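Local coordinates for response regulator receiver protein (Dyadobacter fermentans, PDB 4XLT) that probably acts as a signalling switch of a two-component system, receiving a phosphoryl group on an aspartate of its receiver domain, at residues Thr55-Asp60 with Ile86-Ile91. Sequence-based numbering, arbitrary orientation.
Sequences TVILLD and IRLFMI
Ile57 meets Leu88 and Ile86 on one face of two parallel strands, and here the side chains pack most closely. With CG1 of Ile57 anti to the carbonyl carbon (chi1 -60°), CG2 stands anti to the backbone N and lies 3.5 Å from Leu88 CD1, while Ile57 CD1 reaches Ile86 CG2 at 3.6 Å. The same Leu88 methyl also touches Leu59 CB, and beyond it the side chains of Leu59 and Met90 lie side by side, pointing the same way, with Leu59 CD2 against the selenium. Helix 68-75 covers this face through Phe69, Phe71 and Tyr75. Five backbone hydrogen bonds join the strands, among them the nearly straight Phe89 N to Ile57 O (2.8 Å), in the centre of the five-stranded parallel sheet of the CheY-like receiver fold. On the other face the side chains stand farther apart: Val56 CG1 approaches Phe89 CD1 obliquely at 3.9 Å, although Ile91 CG1, between its backbone N and carbonyl carbon, packs 3.3 Å from Leu59 O. Asp60, the predicted phosphorylation site, ends its strand here; OD1 makes a salt bridge with Lys115, and OD2 lies near the like-charged carboxylate of Asp11. At the opposite end the guanidinium of Arg87 leads away from strand 55-60, its NE bonding Trp129 O.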
ATOM      1  N   THR A  55      13.570   6.734  -1.235  1.00 25.19           N
ATOM      2  CA  THR A  55      13.485   8.144  -0.890  1.00 12.24           C
ATOM      3  C   THR A  55      13.032   8.361   0.548  1.00 20.20           C
ATOM      4  O   THR A  55      12.030   7.800   0.989  1.00 18.13           O
ATOM      5  CB  THR A  55      12.524   8.885  -1.842  1.00 16.59           C
ATOM      6  OG1 THR A  55      13.016   8.791  -3.187  1.00 14.70           O
ATOM      7  CG2 THR A  55      12.397  10.349  -1.450  1.00 12.09           C
ATOM      8  N   VAL A  56      13.788   9.174   1.275  1.00 22.64           N
ATOM      9  CA  VAL A  56      13.414   9.578   2.620  1.00 19.18           C
ATOM     10  C   VAL A  56      12.882  11.010   2.600  1.00 13.77           C
ATOM     11  O   VAL A  56      13.512  11.903   2.039  1.00 16.60           O
ATOM     12  CB  VAL A  56      14.609   9.476   3.593  1.00 20.30           C
ATOM     13  CG1 VAL A  56      14.205   9.931   4.988  1.00 12.75           C
ATOM     14  CG2 VAL A  56      15.143   8.056   3.628  1.00 13.07           C
ATOM     15  N   ILE A  57      11.719  11.223   3.205  1.00 14.13           N
ATOM     16  CA  ILE A  57      11.152  12.561   3.302  1.00 17.37           C
ATOM     17  C   ILE A  57      11.117  13.040   4.750  1.00 20.44           C
ATOM     18  O   ILE A  57      10.507  12.405   5.610  1.00 16.12           O
ATOM     19  CB  ILE A  57       9.730  12.623   2.720  1.00 19.31           C
ATOM     20  CG1 ILE A  57       9.740  12.218   1.244  1.00 24.66           C
ATOM     21  CG2 ILE A  57       9.151  14.021   2.889  1.00 14.92           C
ATOM     22  CD1 ILE A  57       8.396  12.357   0.550  1.00 12.56           C
ATOM     23  N   LEU A  58      11.781  14.162   5.010  1.00 15.57           N
ATOM     24  CA  LEU A  58      11.768  14.776   6.330  1.00 17.19           C
ATOM     25  C   LEU A  58      10.811  15.959   6.334  1.00 19.60           C
ATOM     26  O   LEU A  58      11.061  16.982   5.697  1.00 21.67           O
ATOM     27  CB  LEU A  58      13.172  15.217   6.738  1.00 18.68           C
ATOM     28  CG  LEU A  58      14.260  14.145   6.657  1.00 17.31           C
ATOM     29  CD1 LEU A  58      15.579  14.689   7.182  1.00 19.61           C
ATOM     30  CD2 LEU A  58      13.852  12.887   7.413  1.00 15.72           C
ATOM     31  N   LEU A  59       9.706  15.806   7.051  1.00 19.86           N
ATOM     32  CA  LEU A  59       8.641  16.795   7.042  1.00 22.70           C
ATOM     33  C   LEU A  59       8.538  17.508   8.385  1.00 25.64           C
ATOM     34  O   LEU A  59       8.426  16.868   9.430  1.00 24.89           O
ATOM     35  CB  LEU A  59       7.314  16.123   6.691  1.00 21.71           C
ATOM     36  CG  LEU A  59       6.065  16.997   6.740  1.00 28.63           C
ATOM     37  CD1 LEU A  59       6.093  18.029   5.628  1.00 27.36           C
ATOM     38  CD2 LEU A  59       4.819  16.133   6.657  1.00 24.75           C
ATOM     39  N   ASP A  60       8.583  18.837   8.360  1.00 29.42           N
ATOM     40  CA  ASP A  60       8.477  19.602   9.595  1.00 33.05           C
ATOM     41  C   ASP A  60       7.042  19.613  10.106  1.00 38.49           C
ATOM     42  O   ASP A  60       6.093  19.694   9.327  1.00 44.57           O
ATOM     43  CB  ASP A  60       8.975  21.034   9.398  1.00 40.29           C
ATOM     44  CG  ASP A  60       8.777  21.891  10.633  1.00 52.25           C
ATOM     45  OD1 ASP A  60       9.516  21.702  11.622  1.00 41.88           O
ATOM     46  OD2 ASP A  60       7.874  22.754  10.616  1.00 62.65           O
ATOM     47  N   ILE A  86       8.955   5.244  -0.681  1.00 12.31           N
ATOM     48  CA  ILE A  86       9.202   6.380   0.195  1.00 11.86           C
ATOM     49  C   ILE A  86       9.010   6.016   1.667  1.00 12.96           C
ATOM     50  O   ILE A  86       8.118   5.242   2.014  1.00 17.00           O
ATOM     51  CB  ILE A  86       8.272   7.557  -0.171  1.00 11.91           C
ATOM     52  CG1 ILE A  86       8.529   8.002  -1.611  1.00 13.48           C
ATOM     53  CG2 ILE A  86       8.445   8.721   0.798  1.00 11.94           C
ATOM     54  CD1 ILE A  86       7.563   9.054  -2.115  1.00 19.26           C
ATOM     55  N   ARG A  87       9.879   6.556   2.518  1.00 14.47           N
ATOM     56  CA  ARG A  87       9.702   6.492   3.964  1.00 10.92           C
ATOM     57  C   ARG A  87       9.609   7.912   4.510  1.00 11.18           C
ATOM     58  O   ARG A  87      10.566   8.681   4.422  1.00 18.43           O
ATOM     59  CB  ARG A  87      10.851   5.737   4.626  1.00 11.79           C
ATOM     60  CG  ARG A  87      11.074   4.340   4.076  1.00 22.90           C
ATOM     61  CD  ARG A  87       9.887   3.423   4.323  1.00 21.58           C
ATOM     62  NE  ARG A  87      10.146   2.082   3.809  1.00 26.02           N
ATOM     63  CZ  ARG A  87       9.739   1.644   2.622  1.00 25.19           C
ATOM     64  NH1 ARG A  87       9.032   2.436   1.825  1.00 11.68           N
ATOM     65  NH2 ARG A  87      10.030   0.409   2.236  1.00 20.39           N
ATOM     66  N   LEU A  88       8.452   8.255   5.066  1.00 18.27           N
ATOM     67  CA  LEU A  88       8.171   9.620   5.497  1.00 14.76           C
ATOM     68  C   LEU A  88       8.322   9.785   7.012  1.00 19.92           C
ATOM     69  O   LEU A  88       7.752   9.020   7.792  1.00 12.72           O
ATOM     70  CB  LEU A  88       6.761  10.019   5.051  1.00 11.49           C
ATOM     71  CG  LEU A  88       6.133  11.309   5.586  1.00 17.98           C
ATOM     72  CD1 LEU A  88       6.971  12.512   5.232  1.00 14.34           C
ATOM     73  CD2 LEU A  88       4.722  11.472   5.044  1.00 16.23           C
ATOM     74  N   PHE A  89       9.101  10.781   7.422  1.00 26.16           N
ATOM     75  CA  PHE A  89       9.328  11.044   8.840  1.00 14.98           C
ATOM     76  C   PHE A  89       8.943  12.469   9.211  1.00 20.56           C
ATOM     77  O   PHE A  89       9.152  13.405   8.439  1.00 17.72           O
ATOM     78  CB  PHE A  89      10.793  10.791   9.210  1.00 15.95           C
ATOM     79  CG  PHE A  89      11.222   9.368   9.024  1.00 15.08           C
ATOM     80  CD1 PHE A  89      11.666   8.920   7.790  1.00 14.37           C
ATOM     81  CD2 PHE A  89      11.170   8.471  10.077  1.00 15.67           C
ATOM     82  CE1 PHE A  89      12.052   7.603   7.615  1.00 14.15           C
ATOM     83  CE2 PHE A  89      11.554   7.156   9.906  1.00 15.27           C
ATOM     84  CZ  PHE A  89      11.995   6.722   8.675  1.00 14.62           C
HETATM   85  N   MSE A  90       8.376  12.623  10.401  1.00 25.06           N
HETATM   86  CA  MSE A  90       8.015  13.932  10.921  1.00 20.22           C
HETATM   87  C   MSE A  90       9.151  14.463  11.796  1.00 22.40           C
HETATM   88  O   MSE A  90       9.712  13.727  12.605  1.00 22.57           O
HETATM   89  CB  MSE A  90       6.706  13.845  11.714  1.00 20.96           C
HETATM   90  CG  MSE A  90       6.113  15.184  12.131  1.00 34.68           C
HETATM   91 SE   MSE A  90       5.174  16.102  10.689  1.00 86.77          SE
HETATM   92  CE  MSE A  90       3.541  15.043  10.659  1.00 36.98           C
ATOM     93  N   ILE A  91       9.506  15.731  11.624  1.00 24.50           N
ATOM     94  CA  ILE A  91      10.547  16.332  12.453  1.00 27.15           C
ATOM     95  C   ILE A  91      10.039  17.599  13.130  1.00 39.84           C
ATOM     96  O   ILE A  91       9.242  18.344  12.557  1.00 39.54           O
ATOM     97  CB  ILE A  91      11.819  16.664  11.641  1.00 34.84           C
ATOM     98  CG1 ILE A  91      11.486  17.595  10.471  1.00 27.79           C
ATOM     99  CG2 ILE A  91      12.491  15.386  11.148  1.00 25.10           C
ATOM    100  CD1 ILE A  91      12.698  18.062   9.693  1.00 31.99           C
TER